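Local coordinates for tetratricopeptide repeat protein (Parabacteroides merdae ATCC 43184, PDB 4R7S) that is of unknown function but, as a tetratricopeptide repeat protein, probably offers a helical scaffold for binding other proteins or peptides, at residues 152-157 and 187-192; 178-183 and 200-205; 219-224 and 231-236. All coordinates share one frame; numbering follows the deposited sequence.

The three contacts lie in the C-terminal part of an all-helical chain and follow the stacking of its helices. Contact 1 joins helix 143-156 to helix 178-189, contact 2 joins helix 178-189 to helix 193-206, and contact 3 pairs helix 211-223 with helix 227-238. Contacts 1 and 2 share helix 178-189, their segments alternate along the chain, and their centres are about 16 Å apart. Contact 3 comes last, its centre about 16 Å from that of contact 2 and about 20 Å from that of contact 1. Phe-188 and Ile-200 both pack on Ile-220, which probably propagates one continuous helical array, as in other tetratricopeptide repeat proteins.

Contact 1: 152-157 and 187-192; sequences LEKMRG and YFMMGK. With EDO (1,2-ethanediol), chain D.
Met-189, a selenomethionine, reaches from one helix end to the other and lays its selenium against the aliphatic chain of Lys-154. The two side chains cross at about a right angle, and the selenium sits against three consecutive methylenes, CG, CD and CE, with Met-189 SE 3.6 Å from Lys-154 CD. Lys-154 bends at its third torsion (chi3 89°), which curls the methylenes round the selenium and turns the ammonium group off to another site. There NZ forms a salt bridge with Asp-185, one turn earlier on the helix of Met-189, and a weak hydrogen bond of 3.3 Å from Lys-154 NZ to O1 of a 1,2-ethanediol, probably from the crystallisation liquor. The lysine thus joins the two helices twice, through its apolar stem and through its charge. Met-155, also selenomethionine, starts out pointing away from Met-189, but the bend at chi2 (-52°) brings its SE to 4.2 Å from SE of Met-189, again with the chains crosswise. No hydrogen bond links the two segments. Both helices stop just beyond the contact in Schellman motifs, with Gly-157 and Gly-191 at positive phi. The contact joins helices 143-156 and 178-189 near their C-terminal ends, across the intervening helix 159-172 in sequence, as in the stacked helices of a tetratricopeptide repeat array. Helix 125-138 lies against the first segment through Tyr-125, which touches Met-155. Helix 159-172 also meets Lys-154, through Ser-162, while helix 211-223 packs on Phe-188 of the second segment.

Contact 2: 178-183 and 200-205; sequences ILYEGR and IEKVFT. With EDO (1,2-ethanediol), chain G.
The first bond of the Tyr-180 side chain points toward segment 200-205, and its first atom already touches: CB lies 3.6 Å from CG2 of Val-203. With CG anti to the carbonyl carbon (chi1 -70°), the ring then runs on to Lys-202. Lys-202 CG lies over one face of the ring, 4.2 Å above its plane and displaced toward the rim. Farther out, CE2 of Tyr-180 meets Lys-202 CD at 3.8 Å, and the phenol oxygen OH comes to 4.0 Å from Lys-202 CE. The lysine methylenes thus cross the ring at a slant, and the tyrosine OH finds its hydrogen-bond partner elsewhere, in the backbone oxygen of Pro-174. Val-203 serves two neighbours at once: CG2 faces Tyr-180, while CG1 is 3.6 Å from OE2 of Glu-181, whose OE1 is held by the Thr-210 hydroxyl. The segments run antiparallel, at 154° and 9.0 Å between axes, as expected of tetratricopeptide repeat hairpins. A 1,2-ethanediol, probably from the crystallisation liquor, donates a 2.6 Å hydrogen bond from O2 to Glu-201 OE2. No hydrogen bond or salt bridge links the two segments, though Arg-183 reaches Asp-199 of the same partner helix in a salt bridge. The segments meet through van der Waals packing and probably gain from burial of apolar surface, and the polar ends of Tyr-180 and Glu-181 are satisfied by groups outside the contact.

Contact 3: 219-224 and 231-236; sequences KIKLAQ and ALDFKK
OD2 of Asp-233 is gripped by two cations: Lys-221 NZ, in a salt-bridged hydrogen bond of 2.8 Å, and Arg-217, one helical turn before the lysine. This joins the two helices of an antiparallel hairpin of the tetratricopeptide-repeat kind, whose segments run at 164° with axes 9.5 Å apart. Beyond CG the lysine chain is extended, and it crosses the short aspartate side chain at about a right angle; NZ meets OD2 from above the carboxylate plane, 43° out of it. Lys-221 NZ and Arg-217 NE come close because both bind the same carboxylate, whose charge they probably help to balance. A methionine in place of Lys-221 would probably leave Asp-233 with Arg-217 as its remaining cation among those described here and would lose the polar tie between the two segments. Beside this charged pair the packing is apolar. Phe-234, its CG beside the backbone N (chi1 -65°), carries its ring to helix 211-223, where Leu-222 meets it at the edge and the two side chains stand crosswise. Leu-250 and Leu-251 of helix 244-252 also touch this phenylalanine, tying the hairpin to the last helix of the chain. The leucine branch that reaches the ring is CD1, 4.0 Å from Phe-234 CZ, while the backbone N of Lys-219 approaches Phe-234 CE1 to 3.7 Å.

Contact 1: 152-157 and 187-192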
# COMPACT_ATOMS: atom_id res chain seq x y z
N LEU A 152 5.95 -10.85 -8.29
CA LEU A 152 5.35 -12.19 -8.37
C LEU A 152 6.39 -13.28 -8.71
O LEU A 152 6.46 -14.30 -8.01
CB LEU A 152 4.27 -12.16 -9.47
CG LEU A 152 3.69 -13.48 -9.92
CD1 LEU A 152 2.89 -14.09 -8.82
CD2 LEU A 152 2.81 -13.28 -11.09
N GLU A 153 7.19 -13.05 -9.76
CA GLU A 153 8.21 -13.98 -10.25
C GLU A 153 9.27 -14.22 -9.23
O GLU A 153 9.67 -15.37 -9.03
CB GLU A 153 8.82 -13.50 -11.57
CG GLU A 153 7.88 -13.63 -12.76
CD GLU A 153 7.24 -14.97 -13.10
OE1 GLU A 153 7.47 -15.97 -12.39
OE2 GLU A 153 6.49 -15.00 -14.10
N LYS A 154 9.71 -13.15 -8.55
CA LYS A 154 10.66 -13.22 -7.44
C LYS A 154 10.08 -14.12 -6.31
O LYS A 154 10.75 -15.04 -5.85
CB LYS A 154 10.94 -11.80 -6.93
CG LYS A 154 11.65 -11.78 -5.57
CD LYS A 154 11.80 -10.38 -5.00
CE LYS A 154 10.62 -9.97 -4.16
NZ LYS A 154 10.72 -8.54 -3.82
N MSE A 155 8.83 -13.88 -5.88
CA MSE A 155 8.21 -14.66 -4.80
C MSE A 155 7.99 -16.15 -5.17
O MSE A 155 8.00 -17.02 -4.29
CB MSE A 155 6.90 -14.03 -4.35
CG MSE A 155 7.06 -12.62 -3.78
SE MSE A 155 8.38 -12.38 -2.34
CE MSE A 155 7.88 -13.94 -1.18
N ARG A 156 7.81 -16.43 -6.48
CA ARG A 156 7.66 -17.77 -7.06
C ARG A 156 9.00 -18.53 -7.16
O ARG A 156 9.01 -19.73 -7.40
CB ARG A 156 7.15 -17.61 -8.49
CG ARG A 156 5.70 -17.59 -8.62
CD ARG A 156 5.35 -18.40 -9.83
NE ARG A 156 5.29 -17.57 -11.02
CZ ARG A 156 4.19 -17.35 -11.70
NH1 ARG A 156 3.04 -17.88 -11.31
NH2 ARG A 156 4.22 -16.60 -12.80
N GLY A 157 10.10 -17.79 -7.09
CA GLY A 157 11.44 -18.34 -7.26
C GLY A 157 11.93 -18.28 -8.70
O GLY A 157 12.97 -18.88 -9.01
N TYR A 187 17.95 -9.37 -5.74
CA TYR A 187 19.33 -9.83 -5.67
C TYR A 187 19.64 -10.43 -4.29
O TYR A 187 20.28 -11.48 -4.21
CB TYR A 187 20.30 -8.72 -6.03
CG TYR A 187 20.32 -8.38 -7.51
CD1 TYR A 187 20.19 -9.38 -8.47
CD2 TYR A 187 20.56 -7.08 -7.94
CE1 TYR A 187 20.26 -9.09 -9.84
CE2 TYR A 187 20.64 -6.77 -9.31
CZ TYR A 187 20.47 -7.78 -10.25
OH TYR A 187 20.55 -7.48 -11.59
N PHE A 188 19.11 -9.83 -3.22
CA PHE A 188 19.32 -10.36 -1.88
C PHE A 188 18.66 -11.72 -1.76
O PHE A 188 19.31 -12.66 -1.31
CB PHE A 188 18.81 -9.40 -0.81
CG PHE A 188 18.82 -9.97 0.59
CD1 PHE A 188 19.99 -10.02 1.33
CD2 PHE A 188 17.64 -10.39 1.20
CE1 PHE A 188 19.99 -10.50 2.65
CE2 PHE A 188 17.64 -10.89 2.50
CZ PHE A 188 18.81 -10.94 3.22
N MSE A 189 17.39 -11.85 -2.22
CA MSE A 189 16.70 -13.14 -2.17
C MSE A 189 17.38 -14.20 -3.04
O MSE A 189 17.11 -15.38 -2.87
CB MSE A 189 15.25 -13.00 -2.60
CG MSE A 189 14.41 -12.30 -1.57
SE MSE A 189 12.53 -12.30 -2.09
CE MSE A 189 12.14 -14.31 -1.96
N MSE A 190 18.24 -13.78 -3.96
CA MSE A 190 18.97 -14.66 -4.87
C MSE A 190 20.31 -15.10 -4.29
O MSE A 190 20.97 -15.95 -4.90
CB MSE A 190 19.23 -13.93 -6.21
CG MSE A 190 18.05 -13.91 -7.13
SE MSE A 190 18.50 -12.97 -8.77
CE MSE A 190 19.41 -14.47 -9.71
N GLY A 191 20.74 -14.48 -3.18
CA GLY A 191 22.02 -14.70 -2.51
C GLY A 191 23.13 -13.85 -3.10
O GLY A 191 24.30 -14.02 -2.76
N LYS A 192 22.77 -12.93 -4.01
CA LYS A 192 23.69 -12.04 -4.71
C LYS A 192 23.83 -10.72 -3.94
O LYS A 192 23.43 -9.64 -4.41
CB LYS A 192 23.19 -11.81 -6.14
CG LYS A 192 23.23 -13.06 -7.03
CD LYS A 192 23.15 -12.63 -8.52
CE LYS A 192 23.21 -13.78 -9.52
NZ LYS A 192 24.56 -14.43 -9.59
C1 EDO D . 8.20 -6.40 -2.36
O1 EDO D . 7.83 -7.77 -2.41
C2 EDO D . 7.23 -5.50 -3.19
O2 EDO D . 5.89 -5.50 -2.69

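Contact 2: 178-183 and 200-205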
# COMPACT_ATOMS: atom_id res chain seq x y z
N ILE A 178 13.02 3.85 -7.02
CA ILE A 178 12.27 2.80 -6.30
C ILE A 178 12.35 1.43 -7.02
O ILE A 178 12.07 0.38 -6.42
CB ILE A 178 10.81 3.27 -6.05
CG1 ILE A 178 10.22 2.66 -4.77
CG2 ILE A 178 9.89 3.09 -7.25
CD1 ILE A 178 10.92 3.11 -3.44
N LEU A 179 12.72 1.45 -8.30
CA LEU A 179 12.90 0.22 -9.08
C LEU A 179 14.19 -0.49 -8.63
O LEU A 179 14.22 -1.71 -8.60
CB LEU A 179 12.95 0.52 -10.58
CG LEU A 179 11.70 1.11 -11.23
CD1 LEU A 179 12.01 1.52 -12.66
CD2 LEU A 179 10.55 0.12 -11.21
N TYR A 180 15.22 0.28 -8.27
CA TYR A 180 16.51 -0.24 -7.80
C TYR A 180 16.34 -0.92 -6.45
O TYR A 180 17.06 -1.87 -6.15
CB TYR A 180 17.56 0.86 -7.72
CG TYR A 180 18.02 1.40 -9.06
CD1 TYR A 180 17.31 2.41 -9.70
CD2 TYR A 180 19.20 0.95 -9.65
CE1 TYR A 180 17.73 2.93 -10.92
CE2 TYR A 180 19.64 1.48 -10.86
CZ TYR A 180 18.90 2.47 -11.50
OH TYR A 180 19.31 2.99 -12.71
N GLU A 181 15.37 -0.46 -5.65
CA GLU A 181 15.00 -1.01 -4.35
C GLU A 181 14.35 -2.39 -4.52
O GLU A 181 14.61 -3.31 -3.72
CB GLU A 181 14.05 -0.06 -3.60
CG GLU A 181 14.72 1.22 -3.11
CD GLU A 181 14.13 1.87 -1.87
OE1 GLU A 181 13.20 1.29 -1.27
OE2 GLU A 181 14.62 2.96 -1.49
N GLY A 182 13.55 -2.54 -5.56
CA GLY A 182 12.90 -3.80 -5.91
C GLY A 182 13.91 -4.80 -6.44
O GLY A 182 13.95 -5.95 -6.00
N ARG A 183 14.78 -4.34 -7.36
CA ARG A 183 15.83 -5.18 -7.92
C ARG A 183 16.82 -5.60 -6.84
O ARG A 183 17.21 -6.78 -6.85
CB ARG A 183 16.56 -4.49 -9.10
CG ARG A 183 17.40 -5.49 -9.88
CD ARG A 183 17.91 -4.93 -11.19
NE ARG A 183 18.91 -3.92 -10.95
CZ ARG A 183 19.48 -3.20 -11.90
NH1 ARG A 183 19.16 -3.41 -13.17
NH2 ARG A 183 20.39 -2.29 -11.60
N ILE A 200 21.77 -0.84 -3.98
CA ILE A 200 21.50 -0.11 -2.74
C ILE A 200 22.33 1.20 -2.69
O ILE A 200 21.80 2.26 -2.37
CB ILE A 200 21.74 -1.02 -1.53
CG1 ILE A 200 20.61 -2.08 -1.44
CG2 ILE A 200 21.86 -0.23 -0.20
CD1 ILE A 200 20.83 -3.19 -0.39
N GLU A 201 23.61 1.12 -3.06
CA GLU A 201 24.56 2.23 -3.10
C GLU A 201 24.08 3.32 -4.05
O GLU A 201 24.30 4.50 -3.79
CB GLU A 201 25.95 1.71 -3.54
CG GLU A 201 27.07 2.74 -3.55
CD GLU A 201 27.39 3.44 -2.24
OE1 GLU A 201 27.32 2.78 -1.17
OE2 GLU A 201 27.71 4.65 -2.28
N LYS A 202 23.43 2.92 -5.16
CA LYS A 202 22.92 3.84 -6.16
C LYS A 202 21.81 4.71 -5.57
O LYS A 202 21.83 5.92 -5.76
CB LYS A 202 22.45 3.08 -7.43
CG LYS A 202 22.15 4.01 -8.61
CD LYS A 202 22.71 3.49 -9.92
CE LYS A 202 22.60 4.52 -11.03
NZ LYS A 202 23.50 5.69 -10.84
N VAL A 203 20.89 4.10 -4.83
CA VAL A 203 19.75 4.78 -4.22
C VAL A 203 20.24 5.73 -3.12
O VAL A 203 19.77 6.87 -3.02
CB VAL A 203 18.73 3.77 -3.65
CG1 VAL A 203 17.46 4.47 -3.18
CG2 VAL A 203 18.40 2.71 -4.69
N PHE A 204 21.17 5.25 -2.29
CA PHE A 204 21.73 6.03 -1.19
C PHE A 204 22.47 7.23 -1.71
O PHE A 204 22.36 8.29 -1.10
CB PHE A 204 22.64 5.16 -0.31
CG PHE A 204 21.95 4.51 0.86
CD1 PHE A 204 21.34 3.27 0.73
CD2 PHE A 204 21.94 5.13 2.11
CE1 PHE A 204 20.70 2.68 1.82
CE2 PHE A 204 21.31 4.53 3.20
CZ PHE A 204 20.68 3.30 3.04
N THR A 205 23.17 7.11 -2.86
CA THR A 205 23.96 8.20 -3.43
C THR A 205 23.08 9.26 -4.13
O THR A 205 23.36 10.46 -4.01
CB THR A 205 25.01 7.63 -4.40
OG1 THR A 205 25.70 6.55 -3.75
CG2 THR A 205 26.04 8.68 -4.87
C1 EDO G . 30.86 4.41 -5.25
O1 EDO G . 29.99 3.98 -6.30
C2 EDO G . 30.37 5.73 -4.63
O2 EDO G . 28.99 5.69 -4.32

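Contact 3: 219-224 and 231-236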
# COMPACT_ATOMS: atom_id res chain seq x y z
N LYS A 219 20.50 -6.19 6.79
CA LYS A 219 20.48 -7.64 6.65
C LYS A 219 21.71 -8.12 5.90
O LYS A 219 22.27 -9.17 6.25
CB LYS A 219 19.22 -8.08 5.94
CG LYS A 219 18.03 -8.24 6.86
CD LYS A 219 16.95 -9.00 6.13
CE LYS A 219 15.58 -8.85 6.74
NZ LYS A 219 14.53 -8.87 5.68
N ILE A 220 22.18 -7.32 4.91
CA ILE A 220 23.37 -7.66 4.13
C ILE A 220 24.58 -7.44 5.01
O ILE A 220 25.41 -8.35 5.12
CB ILE A 220 23.46 -6.88 2.79
CG1 ILE A 220 22.46 -7.46 1.77
CG2 ILE A 220 24.89 -6.89 2.24
CD1 ILE A 220 21.95 -6.46 0.72
N LYS A 221 24.64 -6.29 5.72
CA LYS A 221 25.72 -6.00 6.67
C LYS A 221 25.83 -7.15 7.68
O LYS A 221 26.95 -7.60 7.94
CB LYS A 221 25.50 -4.65 7.35
CG LYS A 221 25.89 -3.50 6.46
CD LYS A 221 25.53 -2.18 7.08
CE LYS A 221 26.07 -1.04 6.26
NZ LYS A 221 25.38 0.24 6.59
N LEU A 222 24.67 -7.68 8.17
CA LEU A 222 24.64 -8.85 9.05
C LEU A 222 25.39 -10.03 8.41
O LEU A 222 26.30 -10.60 9.03
CB LEU A 222 23.20 -9.29 9.36
CG LEU A 222 22.58 -8.98 10.71
CD1 LEU A 222 21.24 -9.69 10.82
CD2 LEU A 222 23.46 -9.42 11.88
N ALA A 223 25.02 -10.39 7.15
CA ALA A 223 25.63 -11.49 6.39
C ALA A 223 27.13 -11.27 6.17
O ALA A 223 27.89 -12.25 6.08
CB ALA A 223 24.92 -11.67 5.05
N GLN A 224 27.57 -10.00 6.09
CA GLN A 224 28.97 -9.62 5.91
C GLN A 224 29.73 -9.59 7.26
O GLN A 224 30.88 -9.15 7.32
CB GLN A 224 29.07 -8.26 5.20
CG GLN A 224 28.58 -8.28 3.75
CD GLN A 224 28.47 -6.90 3.12
OE1 GLN A 224 28.41 -5.86 3.79
NE2 GLN A 224 28.41 -6.87 1.79
N ALA A 231 23.16 -2.95 12.98
CA ALA A 231 22.32 -2.38 14.04
C ALA A 231 22.01 -0.89 13.78
O ALA A 231 20.86 -0.48 13.92
CB ALA A 231 23.00 -2.54 15.38
N LEU A 232 23.03 -0.12 13.33
CA LEU A 232 22.87 1.31 13.02
C LEU A 232 21.78 1.51 11.98
O LEU A 232 20.92 2.38 12.17
CB LEU A 232 24.21 1.95 12.56
CG LEU A 232 25.37 1.96 13.59
CD1 LEU A 232 26.68 2.31 12.93
CD2 LEU A 232 25.09 2.90 14.78
N ASP A 233 21.77 0.64 10.93
CA ASP A 233 20.77 0.63 9.87
C ASP A 233 19.40 0.18 10.40
O ASP A 233 18.39 0.82 10.08
CB ASP A 233 21.23 -0.25 8.70
CG ASP A 233 22.18 0.40 7.72
OD1 ASP A 233 22.45 1.63 7.86
OD2 ASP A 233 22.65 -0.29 6.80
N PHE A 234 19.35 -0.89 11.24
CA PHE A 234 18.08 -1.35 11.82
C PHE A 234 17.47 -0.26 12.70
O PHE A 234 16.26 -0.01 12.58
CB PHE A 234 18.25 -2.65 12.62
CG PHE A 234 18.66 -3.87 11.81
CD1 PHE A 234 18.20 -4.06 10.51
CD2 PHE A 234 19.48 -4.85 12.37
CE1 PHE A 234 18.58 -5.18 9.77
CE2 PHE A 234 19.86 -5.97 11.63
CZ PHE A 234 19.42 -6.13 10.33
N LYS A 235 18.30 0.45 13.51
CA LYS A 235 17.82 1.57 14.34
C LYS A 235 17.24 2.68 13.48
O LYS A 235 16.14 3.17 13.76
CB LYS A 235 18.94 2.12 15.23
CG LYS A 235 19.02 1.42 16.58
CD LYS A 235 20.46 1.33 17.07
CE LYS A 235 20.56 0.75 18.47
NZ LYS A 235 20.13 1.72 19.52
N LYS A 236 17.94 3.02 12.38
CA LYS A 236 17.51 4.05 11.44
C LYS A 236 16.13 3.68 10.81
O LYS A 236 15.24 4.55 10.76
CB LYS A 236 18.58 4.30 10.37
CG LYS A 236 18.20 5.38 9.33
CD LYS A 236 18.05 6.78 9.89
CE LYS A 236 17.36 7.70 8.91
NZ LYS A 236 17.20 9.06 9.46